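Local structure of uncharacterized protein (Silicibacter pomeroyi DSS-3, 2QTP) at residues 6-11 / 152-157; 25-31 / 166-172; 32-38 / 161-167; 129-135 / 147-153. The protein is of unknown function but probably takes part in amino-acid metabolism, with a fold that is a variant of the Bacillus chorismate mutase fold. All coordinates share one frame. Residue numbers count along the deposited sequence, not the author numbering.

Contact 1 of 4, residues 6-11 / 152-157; sequences RKIAVF and VRLNDA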
loop_
_atom_site.group_PDB
_atom_site.type_symbol
_atom_site.label_atom_id
_atom_site.label_comp_id
_atom_site.label_asym_id
_atom_site.label_seq_id
_atom_site.Cartn_x
_atom_site.Cartn_y
_atom_site.Cartn_z
ATOM N N ARG A 6 -13.002 -4.750 3.344
ATOM C CA ARG A 6 -13.154 -6.132 3.826
ATOM C C ARG A 6 -12.112 -6.553 4.891
ATOM O O ARG A 6 -12.431 -7.219 5.894
ATOM C CB ARG A 6 -13.096 -7.097 2.644
ATOM C CG ARG A 6 -13.224 -8.552 3.054
ATOM C CD ARG A 6 -13.512 -9.459 1.861
ATOM N NE ARG A 6 -12.379 -9.624 0.944
ATOM C CZ ARG A 6 -11.435 -10.545 1.075
ATOM N NH1 ARG A 6 -11.452 -11.393 2.095
ATOM N NH2 ARG A 6 -10.465 -10.636 0.175
ATOM N N LYS A 7 -10.860 -6.166 4.645
ATOM C CA LYS A 7 -9.707 -6.562 5.461
ATOM C C LYS A 7 -8.714 -5.417 5.523
ATOM O O LYS A 7 -8.509 -4.724 4.514
ATOM C CB LYS A 7 -8.906 -7.694 4.767
ATOM C CG LYS A 7 -9.190 -9.089 5.081
ATOM C CD LYS A 7 -8.044 -9.964 4.567
ATOM C CE LYS A 7 -8.234 -11.420 4.955
ATOM N NZ LYS A 7 -7.012 -12.208 4.606
ATOM N N ILE A 8 -8.059 -5.270 6.667
ATOM C CA ILE A 8 -6.921 -4.370 6.816
ATOM C C ILE A 8 -5.788 -5.229 7.376
ATOM O O ILE A 8 -6.009 -6.071 8.219
ATOM C CB ILE A 8 -7.170 -3.192 7.793
ATOM C CG1 ILE A 8 -8.162 -2.196 7.219
ATOM C CG2 ILE A 8 -5.854 -2.427 8.076
ATOM C CD1 ILE A 8 -8.480 -1.106 8.190
ATOM N N ALA A 9 -4.575 -5.023 6.893
ATOM C CA ALA A 9 -3.441 -5.806 7.372
ATOM C C ALA A 9 -2.253 -4.875 7.553
ATOM O O ALA A 9 -2.069 -3.939 6.751
ATOM C CB ALA A 9 -3.122 -6.910 6.385
ATOM N N VAL A 10 -1.470 -5.110 8.604
ATOM C CA VAL A 10 -0.263 -4.311 8.879
ATOM C C VAL A 10 0.927 -5.271 9.042
ATOM O O VAL A 10 0.820 -6.291 9.740
ATOM C CB VAL A 10 -0.459 -3.382 10.103
ATOM C CG1 VAL A 10 0.789 -2.551 10.377
ATOM C CG2 VAL A 10 -1.681 -2.463 9.886
ATOM N N PHE A 11 2.025 -4.972 8.356
ATOM C CA PHE A 11 3.266 -5.801 8.362
ATOM C C PHE A 11 4.408 -4.910 8.824
ATOM O O PHE A 11 4.571 -3.807 8.290
ATOM C CB PHE A 11 3.649 -6.302 6.953
ATOM C CG PHE A 11 2.513 -6.950 6.165
ATOM C CD1 PHE A 11 1.392 -6.232 5.765
ATOM C CD2 PHE A 11 2.611 -8.281 5.754
ATOM C CE1 PHE A 11 0.375 -6.852 5.029
ATOM C CE2 PHE A 11 1.597 -8.908 4.993
ATOM C CZ PHE A 11 0.483 -8.191 4.644
ATOM N N VAL A 152 4.252 -7.170 -0.111
ATOM C CA VAL A 152 3.077 -7.532 0.655
ATOM C C VAL A 152 2.227 -8.486 -0.151
ATOM O O VAL A 152 2.241 -8.471 -1.385
ATOM C CB VAL A 152 2.193 -6.296 1.052
ATOM C CG1 VAL A 152 2.997 -5.269 1.773
ATOM C CG2 VAL A 152 1.553 -5.642 -0.146
ATOM N N ARG A 153 1.520 -9.361 0.557
ATOM C CA ARG A 153 0.493 -10.181 -0.070
ATOM C C ARG A 153 -0.543 -10.571 0.921
ATOM O O ARG A 153 -0.306 -10.496 2.097
ATOM C CB ARG A 153 1.047 -11.400 -0.774
ATOM C CG ARG A 153 1.638 -12.435 0.076
ATOM C CD ARG A 153 1.580 -13.792 -0.680
ATOM N NE ARG A 153 1.242 -14.735 0.332
ATOM C CZ ARG A 153 0.389 -15.726 0.227
ATOM N NH1 ARG A 153 -0.238 -16.042 -0.890
ATOM N NH2 ARG A 153 0.209 -16.447 1.301
ATOM N N LEU A 154 -1.721 -10.923 0.443
ATOM C CA LEU A 154 -2.751 -11.506 1.290
ATOM C C LEU A 154 -3.257 -12.719 0.503
ATOM O O LEU A 154 -3.545 -12.594 -0.707
ATOM C CB LEU A 154 -3.868 -10.501 1.540
ATOM C CG LEU A 154 -3.551 -9.320 2.450
ATOM C CD1 LEU A 154 -4.693 -8.272 2.383
ATOM C CD2 LEU A 154 -3.287 -9.790 3.877
ATOM N N ASN A 155 -3.385 -13.861 1.187
ATOM C CA ASN A 155 -3.750 -15.114 0.557
ATOM C C ASN A 155 -5.043 -15.026 -0.242
ATOM O O ASN A 155 -5.176 -15.677 -1.266
ATOM C CB ASN A 155 -3.816 -16.283 1.583
ATOM C CG ASN A 155 -5.069 -16.230 2.463
ATOM O OD1 ASN A 155 -5.331 -15.219 3.129
ATOM N ND2 ASN A 155 -5.874 -17.307 2.434
ATOM N N ASP A 156 -5.972 -14.172 0.180
ATOM C CA ASP A 156 -7.295 -14.171 -0.421
ATOM C C ASP A 156 -7.665 -12.855 -1.099
ATOM O O ASP A 156 -8.826 -12.590 -1.328
ATOM C CB ASP A 156 -8.304 -14.485 0.679
ATOM C CG ASP A 156 -8.363 -13.381 1.759
ATOM O OD1 ASP A 156 -7.424 -12.556 1.920
ATOM O OD2 ASP A 156 -9.360 -13.362 2.477
ATOM N N ALA A 157 -6.679 -12.036 -1.438
ATOM C CA ALA A 157 -6.972 -10.745 -1.973
ATOM C C ALA A 157 -5.877 -10.347 -2.947
ATOM O O ALA A 157 -4.747 -10.850 -2.854
ATOM C CB ALA A 157 -7.112 -9.714 -0.829
#
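D156 is shared by two basic side chains from the strand 6-11. R6 NH1 donates to D156 OD2 over 2.9 Å in an almost linear hydrogen bond that is part of a salt bridge, in the plane of the guanidinium, and K7 NZ reaches D156 OD1 at 2.7 Å, so each carboxylate oxygen meets its own cation. R6 NH2 adds a weak hydrogen bond, 3.0 Å from D156 O. The type I turn L154-A157, closed by A157 N to L154 O at 3.3 Å, presents D156 toward the strand. Beyond this network the contact becomes apolar. L154 CD2 packs 3.8 Å from A9 CB and 4.2 Å from F11 CZ, while V152 CB lies over one face of the F11 ring, 4.4 Å from F11 CZ. At the ring edge, F11 CZ approaches R153 O at 3.5 Å. Facing CA atoms stay about 8 to 9 Å apart and the backbones do not pair, so side chains make most of the contact. Strand 5-15 bonds instead to strand 21-37, and R6 NE makes a further salt bridge to E162. I8 points away from the loop, I8 and V10 both touch helix 49-70, and L154 and A157 rest on V35 of strand 21-37.

Contact 2 of 4, residues 25-31 / 166-172; sequences PPTRKAV and AVAVTDS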
loop_
_atom_site.group_PDB
_atom_site.type_symbol
_atom_site.label_atom_id
_atom_site.label_comp_id
_atom_site.label_asym_id
_atom_site.label_seq_id
_atom_site.Cartn_x
_atom_site.Cartn_y
_atom_site.Cartn_z
ATOM N N PRO A 25 20.338 1.210 16.439
ATOM C CA PRO A 25 19.048 0.530 16.590
ATOM C C PRO A 25 18.664 -0.203 15.300
ATOM O O PRO A 25 19.150 0.153 14.224
ATOM C CB PRO A 25 18.084 1.689 16.870
ATOM C CG PRO A 25 18.691 2.847 16.144
ATOM C CD PRO A 25 20.173 2.673 16.331
ATOM N N PRO A 26 17.839 -1.253 15.407
ATOM C CA PRO A 26 17.334 -1.942 14.215
ATOM C C PRO A 26 16.618 -1.010 13.277
ATOM O O PRO A 26 15.938 -0.103 13.736
ATOM C CB PRO A 26 16.314 -2.937 14.790
ATOM C CG PRO A 26 16.850 -3.240 16.155
ATOM C CD PRO A 26 17.390 -1.908 16.648
ATOM N N THR A 27 16.757 -1.235 11.977
ATOM C CA THR A 27 16.020 -0.465 11.032
ATOM C C THR A 27 14.664 -1.147 10.818
ATOM O O THR A 27 14.548 -2.361 10.914
ATOM C CB THR A 27 16.818 -0.253 9.735
ATOM O OG1 THR A 27 17.179 -1.509 9.173
ATOM C CG2 THR A 27 18.090 0.550 10.040
ATOM N N ARG A 28 13.625 -0.358 10.576
ATOM C CA ARG A 28 12.290 -0.900 10.502
ATOM C C ARG A 28 11.501 -0.385 9.324
ATOM O O ARG A 28 11.632 0.778 8.923
ATOM C CB ARG A 28 11.518 -0.601 11.790
ATOM C CG ARG A 28 12.144 -1.139 13.072
ATOM C CD ARG A 28 11.253 -0.854 14.257
ATOM N NE ARG A 28 11.090 0.593 14.430
ATOM C CZ ARG A 28 10.095 1.175 15.092
ATOM N NH1 ARG A 28 9.133 0.448 15.661
ATOM N NH2 ARG A 28 10.059 2.491 15.174
ATOM N N LYS A 29 10.668 -1.260 8.774
ATOM C CA LYS A 29 9.769 -0.907 7.687
ATOM C C LYS A 29 8.373 -1.348 8.099
ATOM O O LYS A 29 8.203 -2.401 8.735
ATOM C CB LYS A 29 10.123 -1.652 6.398
ATOM C CG LYS A 29 11.568 -1.623 5.985
ATOM C CD LYS A 29 11.693 -2.350 4.658
ATOM C CE LYS A 29 13.078 -2.254 4.057
ATOM N NZ LYS A 29 13.099 -3.110 2.846
ATOM N N ALA A 30 7.369 -0.570 7.731
ATOM C CA ALA A 30 5.989 -0.964 7.994
ATOM C C ALA A 30 5.200 -0.721 6.738
ATOM O O ALA A 30 5.516 0.201 5.969
ATOM C CB ALA A 30 5.400 -0.185 9.170
ATOM N N VAL A 31 4.181 -1.542 6.520
ATOM C CA VAL A 31 3.259 -1.358 5.406
ATOM C C VAL A 31 1.845 -1.718 5.891
ATOM O O VAL A 31 1.669 -2.690 6.609
ATOM C CB VAL A 31 3.678 -2.166 4.112
ATOM C CG1 VAL A 31 4.004 -3.571 4.393
ATOM C CG2 VAL A 31 2.579 -2.083 3.022
ATOM N N ALA A 166 -1.884 -0.299 -0.660
ATOM C CA ALA A 166 -0.849 -0.314 0.349
ATOM C C ALA A 166 -0.122 1.027 0.484
ATOM O O ALA A 166 0.130 1.727 -0.503
ATOM C CB ALA A 166 0.189 -1.440 0.033
ATOM N N VAL A 167 0.205 1.374 1.733
ATOM C CA VAL A 167 1.080 2.505 2.071
ATOM C C VAL A 167 2.208 1.973 2.972
ATOM O O VAL A 167 1.956 1.211 3.925
ATOM C CB VAL A 167 0.296 3.621 2.786
ATOM C CG1 VAL A 167 1.244 4.670 3.361
ATOM C CG2 VAL A 167 -0.791 4.243 1.816
ATOM N N ALA A 168 3.447 2.355 2.668
ATOM C CA ALA A 168 4.613 1.915 3.429
ATOM C C ALA A 168 5.400 3.130 3.904
ATOM O O ALA A 168 5.372 4.181 3.257
ATOM C CB ALA A 168 5.498 1.030 2.567
ATOM N N VAL A 169 6.081 2.960 5.036
ATOM C CA VAL A 169 6.920 3.954 5.678
ATOM C C VAL A 169 8.116 3.200 6.282
ATOM O O VAL A 169 7.978 2.045 6.692
ATOM C CB VAL A 169 6.138 4.705 6.813
ATOM C CG1 VAL A 169 6.982 5.810 7.411
ATOM C CG2 VAL A 169 4.825 5.309 6.274
ATOM N N THR A 170 9.294 3.822 6.290
ATOM C CA THR A 170 10.453 3.240 6.930
ATOM C C THR A 170 10.906 4.171 8.029
ATOM O O THR A 170 10.638 5.365 7.995
ATOM C CB THR A 170 11.673 2.990 6.005
ATOM O OG1 THR A 170 12.198 4.233 5.564
ATOM C CG2 THR A 170 11.328 2.131 4.819
ATOM N N ASP A 171 11.560 3.588 9.020
ATOM C CA ASP A 171 12.110 4.340 10.126
ATOM C C ASP A 171 13.517 3.886 10.458
ATOM O O ASP A 171 13.782 2.690 10.635
ATOM C CB ASP A 171 11.235 4.150 11.355
ATOM C CG ASP A 171 11.792 4.834 12.565
ATOM O OD1 ASP A 171 12.382 5.927 12.426
ATOM O OD2 ASP A 171 11.628 4.282 13.666
ATOM N N SER A 172 14.419 4.853 10.532
ATOM C CA SER A 172 15.774 4.637 11.086
ATOM C C SER A 172 16.798 4.248 10.020
ATOM O O SER A 172 18.004 4.391 10.245
ATOM C CB SER A 172 15.755 3.590 12.227
ATOM O OG SER A 172 16.953 3.601 12.964
#
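P25, preceded by a cis peptide bond, stands at a corner of the chain, and its CG lies 3.7 Å from OG of S172, the last modelled residue. After P26, T27 puts its CG2 3.8 Å from S172 O. Regular pairing begins at R28, a hydrogen-bonded partner of D171: R28 N bonds to D171 O at 3.1 Å and D171 N to R28 O at 2.8 Å. A side-chain salt bridge joins the same two, R28 NH2 to D171 OD2 at 2.8 Å, and R28 NH2 also bonds to L70 O. K29 and T170 form a non-hydrogen-bonded pair with CA atoms 4.3 Å apart; K29 CG touches T170 CG2 at 3.9 Å before the lysine runs on to G149 O. A30 and V169 repeat the two-bond pattern, A30 N to V169 O at 2.9 Å and V169 N to A30 O at 3.0 Å. V31 then sets its CB 4.0 Å from A168 CB and its CG2 3.9 Å from A166 CB, on the face where I150 and V152 pack. With short strand axes 4.7 Å apart at 165°, this is antiparallel pairing of sequence-distant strands inside the mixed sheet of a chorismate mutase-like fold.

Contact 3 of 4, residues 32-38 / 161-167; sequences AVAVIEN and NEIMVAV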
loop_
_atom_site.group_PDB
_atom_site.type_symbol
_atom_site.label_atom_id
_atom_site.label_comp_id
_atom_site.label_asym_id
_atom_site.label_seq_id
_atom_site.Cartn_x
_atom_site.Cartn_y
_atom_site.Cartn_z
ATOM N N ALA A 32 0.876 -0.866 5.580
ATOM C CA ALA A 32 -0.534 -1.083 5.919
ATOM C C ALA A 32 -1.283 -1.269 4.583
ATOM O O ALA A 32 -1.054 -0.519 3.626
ATOM C CB ALA A 32 -1.107 0.109 6.745
ATOM N N VAL A 33 -2.146 -2.282 4.540
ATOM C CA VAL A 33 -2.869 -2.697 3.342
ATOM C C VAL A 33 -4.379 -2.776 3.631
ATOM O O VAL A 33 -4.791 -3.245 4.713
ATOM C CB VAL A 33 -2.382 -4.104 2.875
ATOM C CG1 VAL A 33 -3.116 -4.535 1.662
ATOM C CG2 VAL A 33 -0.904 -4.063 2.614
ATOM N N ALA A 34 -5.185 -2.286 2.683
ATOM C CA ALA A 34 -6.666 -2.380 2.749
ATOM C C ALA A 34 -7.158 -3.076 1.509
ATOM O O ALA A 34 -6.632 -2.865 0.414
ATOM C CB ALA A 34 -7.335 -1.016 2.883
ATOM N N VAL A 35 -8.126 -3.961 1.709
ATOM C CA VAL A 35 -8.809 -4.646 0.621
ATOM C C VAL A 35 -10.208 -4.057 0.538
ATOM O O VAL A 35 -10.989 -4.146 1.483
ATOM C CB VAL A 35 -8.849 -6.175 0.817
ATOM C CG1 VAL A 35 -9.557 -6.872 -0.368
ATOM C CG2 VAL A 35 -7.411 -6.720 1.044
ATOM N N ILE A 36 -10.520 -3.429 -0.596
ATOM C CA ILE A 36 -11.832 -2.827 -0.784
ATOM C C ILE A 36 -12.515 -3.362 -2.025
ATOM O O ILE A 36 -11.861 -3.860 -2.903
ATOM C CB ILE A 36 -11.737 -1.282 -0.921
ATOM C CG1 ILE A 36 -10.854 -0.907 -2.118
ATOM C CG2 ILE A 36 -11.196 -0.663 0.363
ATOM C CD1 ILE A 36 -11.093 0.470 -2.668
ATOM N N GLU A 37 -13.835 -3.237 -2.081
ATOM C CA GLU A 37 -14.604 -3.540 -3.272
ATOM C C GLU A 37 -14.365 -2.437 -4.300
ATOM O O GLU A 37 -14.346 -1.259 -3.959
ATOM C CB GLU A 37 -16.097 -3.650 -2.930
ATOM C CG GLU A 37 -17.008 -3.934 -4.149
ATOM C CD GLU A 37 -18.507 -3.955 -3.799
ATOM O OE1 GLU A 37 -18.929 -4.877 -3.055
ATOM O OE2 GLU A 37 -19.245 -3.052 -4.274
ATOM N N ASN A 38 -14.122 -2.826 -5.550
ATOM C CA ASN A 38 -13.941 -1.875 -6.642
ATOM C C ASN A 38 -15.335 -1.544 -7.144
ATOM O O ASN A 38 -16.026 -2.433 -7.647
ATOM C CB ASN A 38 -13.081 -2.535 -7.723
ATOM C CG ASN A 38 -12.828 -1.680 -8.917
ATOM O OD1 ASN A 38 -13.309 -0.543 -9.030
ATOM N ND2 ASN A 38 -12.098 -2.268 -9.895
ATOM N N ASN A 161 -13.265 -8.582 -8.099
ATOM C CA ASN A 161 -13.989 -7.318 -7.944
ATOM C C ASN A 161 -13.433 -6.394 -6.862
ATOM O O ASN A 161 -14.148 -5.523 -6.387
ATOM C CB ASN A 161 -15.476 -7.582 -7.658
ATOM C CG ASN A 161 -15.730 -8.219 -6.240
ATOM O OD1 ASN A 161 -14.862 -8.903 -5.654
ATOM N ND2 ASN A 161 -16.941 -8.003 -5.718
ATOM N N GLU A 162 -12.157 -6.567 -6.497
ATOM C CA GLU A 162 -11.540 -5.782 -5.443
ATOM C C GLU A 162 -10.312 -5.006 -5.894
ATOM O O GLU A 162 -9.795 -5.220 -6.993
ATOM C CB GLU A 162 -11.129 -6.709 -4.295
ATOM C CG GLU A 162 -12.292 -7.481 -3.660
ATOM C CD GLU A 162 -11.876 -8.347 -2.471
ATOM O OE1 GLU A 162 -10.782 -8.983 -2.497
ATOM O OE2 GLU A 162 -12.646 -8.370 -1.497
ATOM N N ILE A 163 -9.853 -4.130 -4.995
ATOM C CA ILE A 163 -8.543 -3.440 -5.079
ATOM C C ILE A 163 -7.803 -3.604 -3.727
ATOM O O ILE A 163 -8.426 -3.477 -2.660
ATOM C CB ILE A 163 -8.648 -1.934 -5.417
ATOM C CG1 ILE A 163 -9.480 -1.701 -6.666
ATOM C CG2 ILE A 163 -7.269 -1.294 -5.667
ATOM C CD1 ILE A 163 -9.590 -0.236 -7.066
HETATM N N MSE A 164 -6.507 -3.959 -3.791
HETATM C CA MSE A 164 -5.644 -4.072 -2.615
HETATM C C MSE A 164 -4.717 -2.850 -2.674
HETATM O O MSE A 164 -3.956 -2.674 -3.621
HETATM C CB MSE A 164 -4.859 -5.395 -2.625
HETATM C CG MSE A 164 -4.134 -5.681 -1.370
HETATM SE SE MSE A 164 -3.215 -7.327 -1.253
HETATM C CE MSE A 164 -1.726 -6.996 -2.533
ATOM N N VAL A 165 -4.847 -1.968 -1.698
ATOM C CA VAL A 165 -4.092 -0.713 -1.660
ATOM C C VAL A 165 -3.110 -0.763 -0.473
ATOM O O VAL A 165 -3.488 -1.176 0.584
ATOM C CB VAL A 165 -5.087 0.454 -1.451
ATOM C CG1 VAL A 165 -4.363 1.804 -1.533
ATOM C CG2 VAL A 165 -6.258 0.331 -2.469
ATOM N N ALA A 166 -1.884 -0.299 -0.660
ATOM C CA ALA A 166 -0.849 -0.314 0.349
ATOM C C ALA A 166 -0.122 1.027 0.484
ATOM O O ALA A 166 0.130 1.727 -0.503
ATOM C CB ALA A 166 0.189 -1.440 0.033
ATOM N N VAL A 167 0.205 1.374 1.733
ATOM C CA VAL A 167 1.080 2.505 2.071
ATOM C C VAL A 167 2.208 1.973 2.972
ATOM O O VAL A 167 1.956 1.211 3.925
ATOM C CB VAL A 167 0.296 3.621 2.786
ATOM C CG1 VAL A 167 1.244 4.670 3.361
ATOM C CG2 VAL A 167 -0.791 4.243 1.816
HETATM O O HOH W 1 -11.465 -5.063 -9.402
#
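Inside the main sheet of this chorismate mutase-like fold, 32-37 and 162-167 run antiparallel, their short axes 4.6 Å apart at 158°. Pairs of hydrogen bonds join A32 to V167, A34 to V165 and I36 to I163, and side chains alternate between the faces. On one face the selenomethionine M164 is the long projection: its CG sits 3.4 Å from V33 CG1 and 4.2 Å from V35 CG2, so its stem packs against both valines, and the small A166 accepts V33 CG2 at 3.8 Å from its CB. On the opposite face A32 and A34 are low points over which helix 49-70 lies, with L58 against A34 and L62 against A32 and V167, while I36, I163 and V165 meet I98 of helix 92-98. At the strand end, N38 N bonds to N161 O at 2.8 Å; N38 OD1 is held by F40 N, and N38 ND2 also bonds to H94. Water 1 accepts a hydrogen bond from N38 ND2 and donates one to E162 O, both at 2.9 Å.

Contact 4 of 4, residues 129-135 / 147-153; sequences QVLDVPL and FDGIEVR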
loop_
_atom_site.group_PDB
_atom_site.type_symbol
_atom_site.label_atom_id
_atom_site.label_comp_id
_atom_site.label_asym_id
_atom_site.label_seq_id
_atom_site.Cartn_x
_atom_site.Cartn_y
_atom_site.Cartn_z
ATOM N N GLN A 129 -1.156 -12.876 -4.922
ATOM C CA GLN A 129 0.001 -12.374 -5.634
ATOM C C GLN A 129 0.657 -11.254 -4.843
ATOM O O GLN A 129 -0.019 -10.419 -4.187
ATOM C CB GLN A 129 -0.357 -11.803 -6.997
ATOM C CG GLN A 129 -0.659 -12.776 -8.091
ATOM C CD GLN A 129 -0.848 -12.043 -9.415
ATOM O OE1 GLN A 129 -0.220 -11.010 -9.658
ATOM N NE2 GLN A 129 -1.706 -12.570 -10.269
ATOM N N VAL A 130 1.980 -11.235 -4.947
ATOM C CA VAL A 130 2.823 -10.277 -4.260
ATOM C C VAL A 130 2.827 -8.904 -4.927
ATOM O O VAL A 130 2.943 -8.781 -6.144
ATOM C CB VAL A 130 4.289 -10.814 -4.115
ATOM C CG1 VAL A 130 5.194 -9.716 -3.607
ATOM C CG2 VAL A 130 4.325 -12.085 -3.221
ATOM N N LEU A 131 2.645 -7.866 -4.109
ATOM C CA LEU A 131 2.680 -6.477 -4.583
ATOM C C LEU A 131 3.932 -5.869 -3.975
ATOM O O LEU A 131 4.133 -5.931 -2.761
ATOM C CB LEU A 131 1.427 -5.694 -4.104
ATOM C CG LEU A 131 1.258 -4.201 -4.365
ATOM C CD1 LEU A 131 1.149 -3.867 -5.871
ATOM C CD2 LEU A 131 -0.000 -3.702 -3.571
ATOM N N ASP A 132 4.762 -5.282 -4.821
ATOM C CA ASP A 132 5.958 -4.630 -4.368
ATOM C C ASP A 132 5.645 -3.160 -4.111
ATOM O O ASP A 132 5.202 -2.457 -5.013
ATOM C CB ASP A 132 7.029 -4.769 -5.431
ATOM C CG ASP A 132 8.414 -5.052 -4.847
ATOM O OD1 ASP A 132 8.866 -4.379 -3.858
ATOM O OD2 ASP A 132 9.056 -5.965 -5.428
ATOM N N VAL A 133 5.805 -2.710 -2.869
ATOM C CA VAL A 133 5.555 -1.310 -2.525
ATOM C C VAL A 133 6.895 -0.545 -2.544
ATOM O O VAL A 133 7.784 -0.834 -1.779
ATOM C CB VAL A 133 4.882 -1.165 -1.165
ATOM C CG1 VAL A 133 4.394 0.299 -0.977
ATOM C CG2 VAL A 133 3.748 -2.178 -1.030
ATOM N N PRO A 134 7.040 0.422 -3.444
ATOM C CA PRO A 134 8.279 1.182 -3.516
ATOM C C PRO A 134 8.495 2.093 -2.289
ATOM O O PRO A 134 7.541 2.458 -1.607
ATOM C CB PRO A 134 8.101 1.997 -4.796
ATOM C CG PRO A 134 6.678 2.051 -5.025
ATOM C CD PRO A 134 6.049 0.867 -4.425
ATOM N N LEU A 135 9.740 2.406 -1.983
ATOM C CA LEU A 135 10.063 3.272 -0.843
ATOM C C LEU A 135 11.060 4.323 -1.319
ATOM O O LEU A 135 12.208 4.006 -1.619
ATOM C CB LEU A 135 10.659 2.475 0.322
ATOM C CG LEU A 135 9.710 1.668 1.206
ATOM C CD1 LEU A 135 10.504 0.716 2.123
ATOM C CD2 LEU A 135 8.828 2.588 2.023
ATOM N N PHE A 147 14.520 2.438 -6.437
ATOM C CA PHE A 147 13.927 2.465 -5.092
ATOM C C PHE A 147 14.104 1.148 -4.318
ATOM O O PHE A 147 14.228 0.071 -4.910
ATOM C CB PHE A 147 12.423 2.832 -5.166
ATOM C CG PHE A 147 12.164 4.178 -5.785
ATOM C CD1 PHE A 147 12.681 5.336 -5.198
ATOM C CD2 PHE A 147 11.420 4.294 -6.952
ATOM C CE1 PHE A 147 12.465 6.586 -5.767
ATOM C CE2 PHE A 147 11.190 5.545 -7.530
ATOM C CZ PHE A 147 11.713 6.695 -6.935
ATOM N N ASP A 148 14.148 1.259 -2.990
ATOM C CA ASP A 148 14.076 0.100 -2.102
ATOM C C ASP A 148 12.585 -0.308 -2.132
ATOM O O ASP A 148 11.793 0.276 -2.903
ATOM C CB ASP A 148 14.548 0.489 -0.687
ATOM C CG ASP A 148 14.641 -0.707 0.266
ATOM O OD1 ASP A 148 14.705 -1.864 -0.222
ATOM O OD2 ASP A 148 14.649 -0.489 1.502
ATOM N N GLY A 149 12.187 -1.292 -1.331
ATOM C CA GLY A 149 10.790 -1.676 -1.298
ATOM C C GLY A 149 10.418 -2.692 -0.246
ATOM O O GLY A 149 11.265 -3.216 0.482
ATOM N N ILE A 150 9.126 -2.952 -0.137
ATOM C CA ILE A 150 8.664 -4.001 0.743
ATOM C C ILE A 150 7.557 -4.764 0.018
ATOM O O ILE A 150 6.715 -4.166 -0.651
ATOM C CB ILE A 150 8.242 -3.443 2.150
ATOM C CG1 ILE A 150 7.706 -4.584 3.060
ATOM C CG2 ILE A 150 7.237 -2.270 2.005
ATOM C CD1 ILE A 150 7.796 -4.297 4.623
ATOM N N GLU A 151 7.583 -6.081 0.122
ATOM C CA GLU A 151 6.596 -6.932 -0.510
ATOM C C GLU A 151 5.462 -7.196 0.423
ATOM O O GLU A 151 5.662 -7.428 1.622
ATOM C CB GLU A 151 7.244 -8.231 -0.952
ATOM C CG GLU A 151 8.270 -7.974 -2.025
ATOM C CD GLU A 151 8.932 -9.207 -2.576
ATOM O OE1 GLU A 151 8.692 -10.287 -2.078
ATOM O OE2 GLU A 151 9.706 -9.103 -3.536
ATOM N N VAL A 152 4.252 -7.170 -0.111
ATOM C CA VAL A 152 3.077 -7.532 0.655
ATOM C C VAL A 152 2.227 -8.486 -0.151
ATOM O O VAL A 152 2.241 -8.471 -1.385
ATOM C CB VAL A 152 2.193 -6.296 1.052
ATOM C CG1 VAL A 152 2.997 -5.269 1.773
ATOM C CG2 VAL A 152 1.553 -5.642 -0.146
ATOM N N ARG A 153 1.520 -9.361 0.557
ATOM C CA ARG A 153 0.493 -10.181 -0.070
ATOM C C ARG A 153 -0.543 -10.571 0.921
ATOM O O ARG A 153 -0.306 -10.496 2.097
ATOM C CB ARG A 153 1.047 -11.400 -0.774
ATOM C CG ARG A 153 1.638 -12.435 0.076
ATOM C CD ARG A 153 1.580 -13.792 -0.680
ATOM N NE ARG A 153 1.242 -14.735 0.332
ATOM C CZ ARG A 153 0.389 -15.726 0.227
ATOM N NH1 ARG A 153 -0.238 -16.042 -0.890
ATOM N NH2 ARG A 153 0.209 -16.447 1.301
#
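Five backbone hydrogen bonds hold this antiparallel strand pair together. L131 N donates to V152 O at 2.8 Å and V152 N to L131 O at 2.9 Å; V133 N to I150 O at 2.8 Å and I150 N to V133 O at 3.0 Å repeat the pattern. Beyond P134, whose nitrogen has no proton to give, L135 N returns to D148 O at 3.1 Å. D148 OD1 takes a weak bond from G149 N at 2.8 Å, D132 O accepts from S83 OG, and G149 O from K29 NZ. A side chain on G149 would collide with D132 OD1. D132 OD2 and E151 OE2 stand 3.7 Å apart, like charges on the exposed face. The other face is mainly aliphatic, V133 CB meeting I150 CG2 at 4.1 Å, with D148 at its end in a long, weak ion pair with K29 NZ. The chemistry is thus two-sided: D132 and E151 stay on the outer face, while the aliphatic side chains pack on strands 21-37 and 162-171.

Overall arrangement
Contacts 2 and 3 are successive parts of one long pairing between strands 21-37 and 162-171; their centres lie about 20 Å apart on opposite sides of the chain's centre, they share A166 and V167, and contact 3 is nested inside contact 2. Strand 5-15 flanks strand 21-37 in the same sheet, bringing contact 1 within about 8 Å of contact 3, centre to centre; its segments alternate with those of contacts 2 and 3. The N-terminal and C-terminal strands thus join one sheet. Contact 4, a separate two-stranded sheet, is nested inside the other three and runs through V152 and R153 into the loop of contact 1. Helix 49-70 covers one face of the main sheet, the small sheet the other.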